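Local coordinates for A rubisco-like protein (Burkholderia fungorum, PDB 3NWR) that probably acts as a lyase of the rubisco-like family, on a substrate other than ribulose bisphosphate, at residues 20-25 and 123-128; 103-108 and 140-145; 307-312 and 341-346. All blocks are in the same frame, centred on the assembly; numbering follows the deposited sequence.

Contact 1 of 3, residues 20-25 and 123-128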
ATOM      1  N   LEU A  20       9.102 -12.903 -10.455  1.00 13.21           N
ATOM      2  CA  LEU A  20       8.519 -14.106 -11.029  1.00 13.97           C
ATOM      3  C   LEU A  20       7.372 -13.642 -11.906  1.00 17.98           C
ATOM      4  O   LEU A  20       6.455 -12.972 -11.424  1.00 17.04           O
ATOM      5  CB  LEU A  20       7.993 -15.029  -9.921  1.00 18.09           C
ATOM      6  CG  LEU A  20       7.032 -16.135 -10.369  1.00 24.21           C
ATOM      7  CD1 LEU A  20       7.767 -17.184 -11.183  1.00 21.49           C
ATOM      8  CD2 LEU A  20       6.353 -16.772  -9.159  1.00 28.83           C
ATOM      9  N   ILE A  21       7.411 -13.967 -13.197  1.00 15.37           N
ATOM     10  CA  ILE A  21       6.321 -13.578 -14.074  1.00 14.83           C
ATOM     11  C   ILE A  21       5.647 -14.797 -14.681  1.00 16.39           C
ATOM     12  O   ILE A  21       6.226 -15.884 -14.730  1.00 15.89           O
ATOM     13  CB  ILE A  21       6.771 -12.620 -15.195  1.00 16.50           C
ATOM     14  CG1 ILE A  21       7.741 -13.320 -16.155  1.00 18.15           C
ATOM     15  CG2 ILE A  21       7.388 -11.369 -14.591  1.00 19.55           C
ATOM     16  CD1 ILE A  21       7.977 -12.533 -17.445  1.00 21.48           C
ATOM     17  N   GLU A  22       4.399 -14.613 -15.089  1.00 15.49           N
ATOM     18  CA  GLU A  22       3.625 -15.669 -15.724  1.00 15.14           C
ATOM     19  C   GLU A  22       2.905 -15.059 -16.913  1.00 15.04           C
ATOM     20  O   GLU A  22       2.301 -13.993 -16.806  1.00 16.51           O
ATOM     21  CB  GLU A  22       2.618 -16.248 -14.736  1.00 16.76           C
ATOM     22  CG  GLU A  22       1.782 -17.402 -15.278  1.00 18.34           C
ATOM     23  CD  GLU A  22       0.667 -17.776 -14.319  1.00 18.49           C
ATOM     24  OE1 GLU A  22       0.985 -18.228 -13.193  1.00 21.41           O
ATOM     25  OE2 GLU A  22      -0.511 -17.591 -14.688  1.00 17.66           O
ATOM     26  N   THR A  23       2.972 -15.735 -18.059  1.00 15.94           N
ATOM     27  CA  THR A  23       2.408 -15.193 -19.289  1.00 16.14           C
ATOM     28  C   THR A  23       2.262 -16.314 -20.311  1.00 17.45           C
ATOM     29  O   THR A  23       3.086 -17.226 -20.346  1.00 18.65           O
ATOM     30  CB  THR A  23       3.313 -14.081 -19.881  1.00 17.06           C
ATOM     31  OG1 THR A  23       2.760 -13.601 -21.112  1.00 16.95           O
ATOM     32  CG2 THR A  23       4.742 -14.602 -20.123  1.00 19.85           C
ATOM     33  N   PRO A  24       1.201 -16.262 -21.130  1.00 16.81           N
ATOM     34  CA  PRO A  24       1.101 -17.254 -22.204  1.00 20.14           C
ATOM     35  C   PRO A  24       1.957 -16.821 -23.389  1.00 22.42           C
ATOM     36  O   PRO A  24       2.128 -17.588 -24.342  1.00 23.50           O
ATOM     37  CB  PRO A  24      -0.375 -17.203 -22.575  1.00 20.94           C
ATOM     38  CG  PRO A  24      -0.768 -15.784 -22.324  1.00 20.29           C
ATOM     39  CD  PRO A  24       0.053 -15.337 -21.123  1.00 18.13           C
ATOM     40  N   LEU A  25       2.482 -15.597 -23.328  1.00 19.46           N
ATOM     41  CA  LEU A  25       3.331 -15.063 -24.383  1.00 18.61           C
ATOM     42  C   LEU A  25       4.791 -15.434 -24.120  1.00 17.52           C
ATOM     43  O   LEU A  25       5.092 -16.202 -23.204  1.00 18.95           O
ATOM     44  CB  LEU A  25       3.159 -13.539 -24.491  1.00 21.09           C
ATOM     45  CG  LEU A  25       1.710 -13.035 -24.519  1.00 20.26           C
ATOM     46  CD1 LEU A  25       1.662 -11.515 -24.601  1.00 21.62           C
ATOM     47  CD2 LEU A  25       0.920 -13.666 -25.667  1.00 23.23           C
ATOM     48  N   GLU A 123       0.002  -8.221 -20.680  1.00 16.90           N
ATOM     49  CA  GLU A 123       0.788  -9.386 -21.084  1.00 17.15           C
ATOM     50  C   GLU A 123       0.838 -10.498 -20.040  1.00 18.78           C
ATOM     51  O   GLU A 123       1.141 -11.645 -20.369  1.00 19.63           O
ATOM     52  CB  GLU A 123       2.224  -8.977 -21.430  1.00 18.07           C
ATOM     53  CG  GLU A 123       2.368  -8.199 -22.715  1.00 19.32           C
ATOM     54  CD  GLU A 123       2.184  -6.708 -22.526  1.00 21.11           C
ATOM     55  OE1 GLU A 123       1.826  -6.274 -21.407  1.00 20.20           O
ATOM     56  OE2 GLU A 123       2.391  -5.961 -23.508  1.00 23.73           O
ATOM     57  N   VAL A 124       0.555 -10.170 -18.780  1.00 15.04           N
ATOM     58  CA  VAL A 124       0.831 -11.116 -17.698  1.00 15.36           C
ATOM     59  C   VAL A 124      -0.391 -11.677 -16.972  1.00 15.75           C
ATOM     60  O   VAL A 124      -1.407 -10.996 -16.807  1.00 16.89           O
ATOM     61  CB  VAL A 124       1.792 -10.512 -16.647  1.00 16.19           C
ATOM     62  CG1 VAL A 124       3.077 -10.028 -17.320  1.00 16.55           C
ATOM     63  CG2 VAL A 124       1.112  -9.378 -15.882  1.00 15.62           C
ATOM     64  N   THR A 125      -0.264 -12.925 -16.539  1.00 14.88           N
ATOM     65  CA  THR A 125      -1.255 -13.551 -15.675  1.00 16.57           C
ATOM     66  C   THR A 125      -0.657 -13.813 -14.292  1.00 16.95           C
ATOM     67  O   THR A 125      -1.242 -14.512 -13.465  1.00 17.16           O
ATOM     68  CB  THR A 125      -1.800 -14.861 -16.294  1.00 16.89           C
ATOM     69  OG1 THR A 125      -0.711 -15.739 -16.627  1.00 17.47           O
ATOM     70  CG2 THR A 125      -2.599 -14.536 -17.546  1.00 16.68           C
ATOM     71  N   GLY A 126       0.517 -13.236 -14.057  1.00 15.96           N
ATOM     72  CA  GLY A 126       1.197 -13.307 -12.776  1.00 16.59           C
ATOM     73  C   GLY A 126       2.417 -12.395 -12.805  1.00 16.75           C
ATOM     74  O   GLY A 126       3.145 -12.356 -13.798  1.00 15.31           O
ATOM     75  N   VAL A 127       2.627 -11.637 -11.730  1.00 15.32           N
ATOM     76  CA  VAL A 127       3.832 -10.828 -11.571  1.00 13.73           C
ATOM     77  C   VAL A 127       4.049 -10.582 -10.088  1.00 15.68           C
ATOM     78  O   VAL A 127       3.163 -10.049  -9.394  1.00 15.22           O
ATOM     79  CB  VAL A 127       3.763  -9.450 -12.277  1.00 20.11           C
ATOM     80  CG1 VAL A 127       4.967  -8.611 -11.909  1.00 20.57           C
ATOM     81  CG2 VAL A 127       3.702  -9.603 -13.780  1.00 25.91           C
ATOM     82  N   ARG A 128       5.221 -10.979  -9.611  1.00 12.74           N
ATOM     83  CA  ARG A 128       5.598 -10.754  -8.225  1.00 13.60           C
ATOM     84  C   ARG A 128       7.026 -10.256  -8.141  1.00 15.15           C
ATOM     85  O   ARG A 128       7.936 -10.842  -8.729  1.00 15.27           O
ATOM     86  CB  ARG A 128       5.455 -12.034  -7.412  1.00 16.78           C
ATOM     87  CG  ARG A 128       5.725 -11.869  -5.907  1.00 15.87           C
ATOM     88  CD  ARG A 128       5.492 -13.197  -5.247  1.00 14.56           C
ATOM     89  NE  ARG A 128       5.808 -13.246  -3.827  1.00 15.64           N
ATOM     90  CZ  ARG A 128       4.899 -13.335  -2.863  1.00 14.76           C
ATOM     91  NH1 ARG A 128       3.602 -13.331  -3.155  1.00 14.86           N
ATOM     92  NH2 ARG A 128       5.298 -13.431  -1.607  1.00 15.57           N
TER
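Glu22 and Thr125 meet where the end of strand 20-23 runs antiparallel to strand 126-128, the two short axes 171° apart. Glu22 CB lies against the backbone of Gly126, 3.8 Å from Gly126 CA. From there CG, anti to the backbone N (chi1 -178°), heads toward Thr125 and comes 3.3 Å from Thr125 OG1. Glu22 CD lies against the same hydroxyl, 3.4 Å from Thr125 OG1, and the two side chains cross at about a right angle. At the tip, Thr125 OG1 donates to Glu22 OE2 over 2.7 Å, reaching the carboxylate oxygen on its anti side; Glu22 OE1 bonds to Ser74 OG, so both oxygens are held and the carboxylate is fixed in its rotation. Glu22 O accepts from Thr125 N at 2.8 Å, from above the carbonyl plane, and from Gly126 N only weakly.

Beyond this point Thr23 OG1 works both ways: it donates to Glu123 O at 2.6 Å and accepts from Leu25 N, an ST turn that bends the chain out of the strand. On the other face of the sheet Ile21 CG2 lies beside Val127 CG2, next to helix 27-37, with Ile21 touching Met34. Leu20 and Arg128 form a hydrogen-bonded pair, while the guanidinium of Arg128 goes on to Ser300 and Ser292. Val124 O accepts from Arg293 of the second subunit. With Thr125 and Gly126 both facing Glu22, this is a classic beta bulge, placed at the edge of the antiparallel sheet of the rubisco-type N-terminal domain.

Contact 2 of 3, residues 103-108 and 140-145; sequences IDANLP and ARFELP
Ala105 and Arg141 lie closest in backbone, their CA atoms 5.9 Å apart, where an inverse gamma turn centred on Ala105 faces the irregular chain that follows helix 136-139. Arg141 reaches past Ala105 to Asp104, its chain bent at chi3 (65°). Arg141 NH2 donates to Asp104 OD1 in a nearly straight salt-bridge bond of 2.8 Å. The oxygen lies in the guanidinium plane, but the nitrogen meets it from above the carboxylate plane, with the two flat groups 81° apart; one nitrogen and one oxygen make the bond. Ala105 CB packs on Arg141 CB at 3.7 Å and also lies near Arg141 NE.

Phe142, buried, packs on the turn from the neighbouring position in the chain. Its CG stands anti to the carbonyl carbon (chi1 -61°), and the ring pushes its CZ and CE1 corner into the turn: Phe142 CZ is 3.6 Å from Ala105 CA. Ala105 CB sits over one face, offset toward the rim, while Leu107 N lies at the edge, near the ring plane. Leu107 CB touches Phe142 CE1 at 3.9 Å, and Tyr138 meets the ring edge-to-face. A water donates to both Ala105 O and Arg141 O, joining the two backbones where they make no direct hydrogen bond.

Asn106, whose CB is directed away from 140-145, is the N-cap of helix 107-114: its OD1 accepts from Thr109 N, and its ND2 binds Thr237 O of the second subunit and a glycerol. Leu107 also rests on Phe267 of helix 267-276. The turn leading into a capped helix thus packs on the linker between helices 136-139 and 148-156, joining the N-terminal domain to the chain entering the TIM barrel of the rubisco fold.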
ATOM      1  N   ILE A 103      15.698   7.675 -10.988  1.00 15.23           N
ATOM      2  CA  ILE A 103      14.930   7.709  -9.743  1.00 15.00           C
ATOM      3  C   ILE A 103      15.479   8.731  -8.751  1.00 14.75           C
ATOM      4  O   ILE A 103      14.729   9.421  -8.061  1.00 16.21           O
ATOM      5  CB  ILE A 103      14.938   6.319  -9.061  1.00 14.04           C
ATOM      6  CG1 ILE A 103      14.693   5.204 -10.091  1.00 14.84           C
ATOM      7  CG2 ILE A 103      13.924   6.260  -7.919  1.00 14.68           C
ATOM      8  CD1 ILE A 103      14.861   3.797  -9.529  1.00 16.84           C
ATOM      9  N   ASP A 104      16.802   8.812  -8.675  1.00 16.42           N
ATOM     10  CA  ASP A 104      17.460   9.466  -7.552  1.00 17.18           C
ATOM     11  C   ASP A 104      16.947   8.923  -6.210  1.00 15.95           C
ATOM     12  O   ASP A 104      16.395   7.823  -6.172  1.00 16.30           O
ATOM     13  CB  ASP A 104      17.392  10.988  -7.655  1.00 21.06           C
ATOM     14  CG  ASP A 104      18.700  11.580  -8.169  1.00 31.38           C
ATOM     15  OD1 ASP A 104      19.689  10.818  -8.282  1.00 29.64           O
ATOM     16  OD2 ASP A 104      18.746  12.791  -8.468  1.00 33.58           O
ATOM     17  N   ALA A 105      17.153   9.658  -5.118  1.00 17.96           N
ATOM     18  CA  ALA A 105      16.887   9.100  -3.784  1.00 18.37           C
ATOM     19  C   ALA A 105      15.451   9.334  -3.342  1.00 18.68           C
ATOM     20  O   ALA A 105      15.195   9.869  -2.271  1.00 20.07           O
ATOM     21  CB  ALA A 105      17.864   9.668  -2.753  1.00 21.74           C
ATOM     22  N   ASN A 106      14.529   8.905  -4.186  1.00 14.36           N
ATOM     23  CA  ASN A 106      13.107   9.155  -4.019  1.00 12.52           C
ATOM     24  C   ASN A 106      12.418   7.822  -3.724  1.00 10.82           C
ATOM     25  O   ASN A 106      12.180   7.017  -4.636  1.00 12.45           O
ATOM     26  CB  ASN A 106      12.579   9.762  -5.328  1.00 11.48           C
ATOM     27  CG  ASN A 106      11.151  10.273  -5.213  1.00 13.84           C
ATOM     28  OD1 ASN A 106      10.236   9.525  -4.859  1.00 12.94           O
ATOM     29  ND2 ASN A 106      10.951  11.553  -5.524  1.00 14.42           N
ATOM     30  N   LEU A 107      12.119   7.590  -2.447  1.00 12.47           N
ATOM     31  CA  LEU A 107      11.618   6.291  -1.999  1.00 13.28           C
ATOM     32  C   LEU A 107      10.274   5.900  -2.623  1.00 10.32           C
ATOM     33  O   LEU A 107      10.153   4.805  -3.177  1.00 11.98           O
ATOM     34  CB  LEU A 107      11.567   6.232  -0.470  1.00 12.51           C
ATOM     35  CG  LEU A 107      11.167   4.886   0.146  1.00 12.23           C
ATOM     36  CD1 LEU A 107      11.930   3.707  -0.475  1.00 11.67           C
ATOM     37  CD2 LEU A 107      11.388   4.925   1.658  1.00 11.80           C
ATOM     38  N   PRO A 108       9.257   6.775  -2.547  1.00 12.10           N
ATOM     39  CA  PRO A 108       7.995   6.337  -3.168  1.00 11.45           C
ATOM     40  C   PRO A 108       8.065   6.186  -4.697  1.00 11.34           C
ATOM     41  O   PRO A 108       7.369   5.341  -5.257  1.00 11.93           O
ATOM     42  CB  PRO A 108       6.991   7.410  -2.724  1.00 11.69           C
ATOM     43  CG  PRO A 108       7.840   8.641  -2.443  1.00 13.00           C
ATOM     44  CD  PRO A 108       9.128   8.081  -1.868  1.00 10.97           C
ATOM     45  N   ALA A 140      22.727   4.707   1.168  1.00 17.27           N
ATOM     46  CA  ALA A 140      23.149   5.781   2.057  1.00 17.78           C
ATOM     47  C   ALA A 140      22.368   7.082   1.867  1.00 18.47           C
ATOM     48  O   ALA A 140      22.385   7.941   2.745  1.00 18.12           O
ATOM     49  CB  ALA A 140      24.661   6.041   1.884  1.00 19.33           C
ATOM     50  N   ARG A 141      21.691   7.228   0.730  1.00 15.68           N
ATOM     51  CA  ARG A 141      20.981   8.459   0.425  1.00 15.33           C
ATOM     52  C   ARG A 141      19.564   8.437   0.989  1.00 16.24           C
ATOM     53  O   ARG A 141      18.823   9.404   0.862  1.00 19.19           O
ATOM     54  CB  ARG A 141      20.965   8.704  -1.086  1.00 17.20           C
ATOM     55  CG  ARG A 141      22.365   8.882  -1.669  1.00 21.29           C
ATOM     56  CD  ARG A 141      22.372   8.736  -3.187  1.00 25.57           C
ATOM     57  NE  ARG A 141      21.617   9.790  -3.855  1.00 28.67           N
ATOM     58  CZ  ARG A 141      21.315   9.790  -5.152  1.00 33.13           C
ATOM     59  NH1 ARG A 141      21.696   8.786  -5.936  1.00 29.29           N
ATOM     60  NH2 ARG A 141      20.622  10.797  -5.666  1.00 34.63           N
ATOM     61  N   PHE A 142      19.211   7.330   1.632  1.00 14.96           N
ATOM     62  CA  PHE A 142      17.928   7.231   2.320  1.00 14.67           C
ATOM     63  C   PHE A 142      18.150   7.309   3.828  1.00 16.94           C
ATOM     64  O   PHE A 142      19.115   7.928   4.276  1.00 21.29           O
ATOM     65  CB  PHE A 142      17.206   5.951   1.889  1.00 12.95           C
ATOM     66  CG  PHE A 142      16.901   5.910   0.411  1.00 13.74           C
ATOM     67  CD1 PHE A 142      15.667   6.319  -0.066  1.00 12.62           C
ATOM     68  CD2 PHE A 142      17.859   5.490  -0.497  1.00 13.63           C
ATOM     69  CE1 PHE A 142      15.381   6.288  -1.431  1.00 13.34           C
ATOM     70  CE2 PHE A 142      17.589   5.453  -1.869  1.00 12.93           C
ATOM     71  CZ  PHE A 142      16.341   5.855  -2.338  1.00 14.16           C
ATOM     72  N   GLU A 143      17.266   6.710   4.617  1.00 14.73           N
ATOM     73  CA  GLU A 143      17.407   6.782   6.062  1.00 14.22           C
ATOM     74  C   GLU A 143      17.881   5.467   6.655  1.00 14.93           C
ATOM     75  O   GLU A 143      17.424   4.398   6.256  1.00 15.07           O
ATOM     76  CB  GLU A 143      16.082   7.201   6.703  1.00 16.69           C
ATOM     77  CG  GLU A 143      15.693   8.646   6.394  1.00 17.09           C
ATOM     78  CD  GLU A 143      16.617   9.645   7.081  1.00 18.15           C
ATOM     79  OE1 GLU A 143      17.126   9.326   8.168  1.00 25.46           O
ATOM     80  OE2 GLU A 143      16.832  10.747   6.538  1.00 31.97           O
ATOM     81  N   LEU A 144      18.790   5.563   7.626  1.00 16.26           N
ATOM     82  CA  LEU A 144      19.234   4.408   8.396  1.00 15.16           C
ATOM     83  C   LEU A 144      18.377   4.257   9.644  1.00 13.91           C
ATOM     84  O   LEU A 144      17.810   5.232  10.130  1.00 15.36           O
ATOM     85  CB  LEU A 144      20.689   4.614   8.823  1.00 17.25           C
ATOM     86  CG  LEU A 144      21.704   4.656   7.684  1.00 20.70           C
ATOM     87  CD1 LEU A 144      23.049   5.168   8.198  1.00 24.83           C
ATOM     88  CD2 LEU A 144      21.851   3.280   7.062  1.00 22.25           C
ATOM     89  N   PRO A 145      18.304   3.034  10.184  1.00 13.92           N
ATOM     90  CA  PRO A 145      17.644   2.884  11.482  1.00 12.58           C
ATOM     91  C   PRO A 145      18.398   3.717  12.519  1.00 13.88           C
ATOM     92  O   PRO A 145      19.633   3.665  12.579  1.00 16.17           O
ATOM     93  CB  PRO A 145      17.783   1.392  11.796  1.00 16.20           C
ATOM     94  CG  PRO A 145      18.791   0.857  10.839  1.00 17.68           C
ATOM     95  CD  PRO A 145      18.886   1.778   9.680  1.00 15.19           C
TER
HETATM   96  O   HOH W   1      16.035   9.954   0.440  1.00 18.52           O

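Contact 3 of 3, residues 307-312 and 341-346; sequences LWRLSG and TPLAAG
A two-nitrogen grip by Arg309 on the backbone carbonyl of Thr341, with Leu343 lying over the guanidinium, connects the C-terminal part of helix 301-309 to the loop that leads from helix 329-340 into strand 352-355. Arg309 NH1 and Arg309 NH2 both donate to Thr341 O, at 2.9 Å and 3.1 Å, so the guanidinium meets one oxygen end-on. That oxygen lies near the guanidinium plane, 13° out of it, whereas both nitrogens come in from the same face of the carbonyl: NH2 is tilted 23° from its plane and NH1 stands farther above it. Arg309 reaches there with CG anti to the carbonyl carbon (chi1 -80°) and its chain bent at chi3.

Leu343 lies over one face of the guanidinium. Its CD2 is centred above the plane, 3.5 Å from Arg309 CZ, and the two side chains slide past each other in opposite directions. The other branch, Leu343 CD1, touches Arg309 CB at 3.9 Å and also Leu310 CD2 at 3.9 Å, packing against the aliphatic start of the arginine. Both segments belong to the TIM barrel of the rubisco family's catalytic domain: helix 301-309 precedes strand 315-319, helix 329-340 follows it, and the contact joins two consecutive stages of the beta-alpha succession.

A type I turn runs from Arg309 to Gly312, whose phi is positive. Further partners hold the arginine's position: Asp349 makes a salt bridge to NH1 and also accepts from Leu343 N, while Gln305 bonds to NH2. The carboxylate of Asp349 probably balances the positive charge beneath the leucine.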
ATOM      1  N   LEU A 307      12.527  -1.893   0.752  1.00 11.15           N
ATOM      2  CA  LEU A 307      11.909  -0.582   0.591  1.00 11.45           C
ATOM      3  C   LEU A 307      11.605   0.049   1.940  1.00 13.72           C
ATOM      4  O   LEU A 307      11.924   1.217   2.169  1.00 12.14           O
ATOM      5  CB  LEU A 307      10.635  -0.698  -0.233  1.00 11.03           C
ATOM      6  CG  LEU A 307      10.834  -1.174  -1.666  1.00 11.85           C
ATOM      7  CD1 LEU A 307       9.471  -1.448  -2.273  1.00 12.57           C
ATOM      8  CD2 LEU A 307      11.587  -0.122  -2.467  1.00 13.42           C
ATOM      9  N   TRP A 308      10.999  -0.714   2.843  1.00 10.64           N
ATOM     10  CA  TRP A 308      10.674  -0.153   4.155  1.00 11.21           C
ATOM     11  C   TRP A 308      11.895   0.240   4.983  1.00 11.82           C
ATOM     12  O   TRP A 308      11.876   1.237   5.689  1.00 11.25           O
ATOM     13  CB  TRP A 308       9.666  -1.037   4.918  1.00 11.53           C
ATOM     14  CG  TRP A 308       8.313  -0.705   4.422  1.00 11.11           C
ATOM     15  CD1 TRP A 308       7.509  -1.447   3.586  1.00 11.50           C
ATOM     16  CD2 TRP A 308       7.646   0.530   4.630  1.00 11.10           C
ATOM     17  NE1 TRP A 308       6.357  -0.739   3.298  1.00 12.98           N
ATOM     18  CE2 TRP A 308       6.423   0.476   3.935  1.00 10.03           C
ATOM     19  CE3 TRP A 308       7.959   1.679   5.367  1.00 11.92           C
ATOM     20  CZ2 TRP A 308       5.511   1.536   3.950  1.00 11.49           C
ATOM     21  CZ3 TRP A 308       7.064   2.721   5.375  1.00 11.86           C
ATOM     22  CH2 TRP A 308       5.854   2.647   4.669  1.00 11.12           C
ATOM     23  N   ARG A 309      12.976  -0.526   4.874  1.00 11.91           N
ATOM     24  CA  ARG A 309      14.169  -0.176   5.628  1.00 10.88           C
ATOM     25  C   ARG A 309      14.780   1.148   5.153  1.00 12.04           C
ATOM     26  O   ARG A 309      15.429   1.848   5.932  1.00 12.27           O
ATOM     27  CB  ARG A 309      15.164  -1.331   5.594  1.00 12.83           C
ATOM     28  CG  ARG A 309      14.789  -2.408   6.602  1.00 11.97           C
ATOM     29  CD  ARG A 309      15.541  -3.710   6.389  1.00 12.57           C
ATOM     30  NE  ARG A 309      16.974  -3.575   6.623  1.00 13.79           N
ATOM     31  CZ  ARG A 309      17.818  -4.597   6.557  1.00 14.02           C
ATOM     32  NH1 ARG A 309      19.115  -4.409   6.782  1.00 13.61           N
ATOM     33  NH2 ARG A 309      17.357  -5.816   6.267  1.00 14.04           N
ATOM     34  N   LEU A 310      14.544   1.510   3.897  1.00 12.46           N
ATOM     35  CA  LEU A 310      15.011   2.807   3.396  1.00 11.83           C
ATOM     36  C   LEU A 310      14.329   3.990   4.088  1.00 12.14           C
ATOM     37  O   LEU A 310      14.830   5.119   4.027  1.00 13.05           O
ATOM     38  CB  LEU A 310      14.852   2.919   1.873  1.00 11.38           C
ATOM     39  CG  LEU A 310      15.614   1.865   1.060  1.00 11.01           C
ATOM     40  CD1 LEU A 310      15.289   1.981  -0.432  1.00 13.42           C
ATOM     41  CD2 LEU A 310      17.122   1.978   1.286  1.00 12.85           C
ATOM     42  N   SER A 311      13.191   3.751   4.737  1.00 11.67           N
ATOM     43  CA  SER A 311      12.525   4.825   5.485  1.00 11.07           C
ATOM     44  C   SER A 311      13.078   4.983   6.895  1.00 13.73           C
ATOM     45  O   SER A 311      12.729   5.927   7.607  1.00 14.50           O
ATOM     46  CB  SER A 311      11.014   4.604   5.561  1.00 11.49           C
ATOM     47  OG  SER A 311      10.708   3.543   6.447  1.00 12.12           O
ATOM     48  N   GLY A 312      13.921   4.047   7.319  1.00 11.82           N
ATOM     49  CA  GLY A 312      14.594   4.181   8.598  1.00 13.86           C
ATOM     50  C   GLY A 312      13.925   3.505   9.781  1.00 12.18           C
ATOM     51  O   GLY A 312      14.289   3.760  10.937  1.00 12.54           O
ATOM     52  N   THR A 341      20.126  -9.187   7.625  1.00 13.46           N
ATOM     53  CA  THR A 341      21.048  -9.038   6.513  1.00 15.60           C
ATOM     54  C   THR A 341      21.167  -7.564   6.133  1.00 17.88           C
ATOM     55  O   THR A 341      20.166  -6.943   5.787  1.00 15.18           O
ATOM     56  CB  THR A 341      20.543  -9.843   5.300  1.00 14.75           C
ATOM     57  OG1 THR A 341      20.366 -11.216   5.678  1.00 18.72           O
ATOM     58  CG2 THR A 341      21.522  -9.747   4.109  1.00 15.87           C
ATOM     59  N   PRO A 342      22.384  -6.989   6.199  1.00 14.41           N
ATOM     60  CA  PRO A 342      22.536  -5.585   5.782  1.00 14.58           C
ATOM     61  C   PRO A 342      22.093  -5.399   4.338  1.00 17.51           C
ATOM     62  O   PRO A 342      22.263  -6.302   3.510  1.00 17.08           O
ATOM     63  CB  PRO A 342      24.044  -5.334   5.907  1.00 17.48           C
ATOM     64  CG  PRO A 342      24.502  -6.339   6.923  1.00 20.49           C
ATOM     65  CD  PRO A 342      23.661  -7.566   6.661  1.00 16.92           C
ATOM     66  N   LEU A 343      21.509  -4.246   4.033  1.00 15.51           N
ATOM     67  CA  LEU A 343      21.000  -4.017   2.684  1.00 15.06           C
ATOM     68  C   LEU A 343      22.123  -4.015   1.644  1.00 16.77           C
ATOM     69  O   LEU A 343      21.916  -4.405   0.496  1.00 20.56           O
ATOM     70  CB  LEU A 343      20.192  -2.710   2.612  1.00 16.19           C
ATOM     71  CG  LEU A 343      18.869  -2.655   3.392  1.00 13.10           C
ATOM     72  CD1 LEU A 343      18.091  -1.380   3.071  1.00 14.20           C
ATOM     73  CD2 LEU A 343      18.019  -3.890   3.104  1.00 14.75           C
ATOM     74  N   ALA A 344      23.307  -3.567   2.047  1.00 17.78           N
ATOM     75  CA  ALA A 344      24.458  -3.553   1.146  1.00 21.06           C
ATOM     76  C   ALA A 344      25.738  -3.725   1.946  1.00 23.83           C
ATOM     77  O   ALA A 344      25.751  -3.516   3.156  1.00 23.93           O
ATOM     78  CB  ALA A 344      24.503  -2.260   0.336  1.00 20.33           C
ATOM     79  N   ALA A 345      26.811  -4.114   1.265  1.00 25.93           N
ATOM     80  CA  ALA A 345      28.085  -4.343   1.935  1.00 27.02           C
ATOM     81  C   ALA A 345      28.497  -3.161   2.805  1.00 27.47           C
ATOM     82  O   ALA A 345      28.546  -2.023   2.343  1.00 28.71           O
ATOM     83  CB  ALA A 345      29.177  -4.659   0.917  1.00 35.07           C
ATOM     84  N   GLY A 346      28.777  -3.442   4.073  1.00 31.72           N
ATOM     85  CA  GLY A 346      29.298  -2.445   4.989  1.00 31.36           C
ATOM     86  C   GLY A 346      28.329  -1.408   5.539  1.00 31.04           C
ATOM     87  O   GLY A 346      28.754  -0.449   6.179  1.00 33.67           O
TER

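From the N terminus, strand 14-23 is the first to be used: contact 1 pairs its end with the start of strand 126-133, closing a long loop that holds the rest of the N-terminal sheet. Contact 2 opens inside that loop, at 103-108, and closes beyond it at 140-145, so the two cross; their nearest atoms stay about 16 Å apart, and both also touch the second subunit. Contact 3 follows in series, closing a shorter loop within the barrel. It abuts contact 2 directly, with Glu143 N 3.0 Å from Leu310 O, a probable hydrogen bond, and Leu107 CD1 packed against Leu307 O. Contacts 2 and 3 thereby tie helix 107-114 of the N-terminal domain to the barrel.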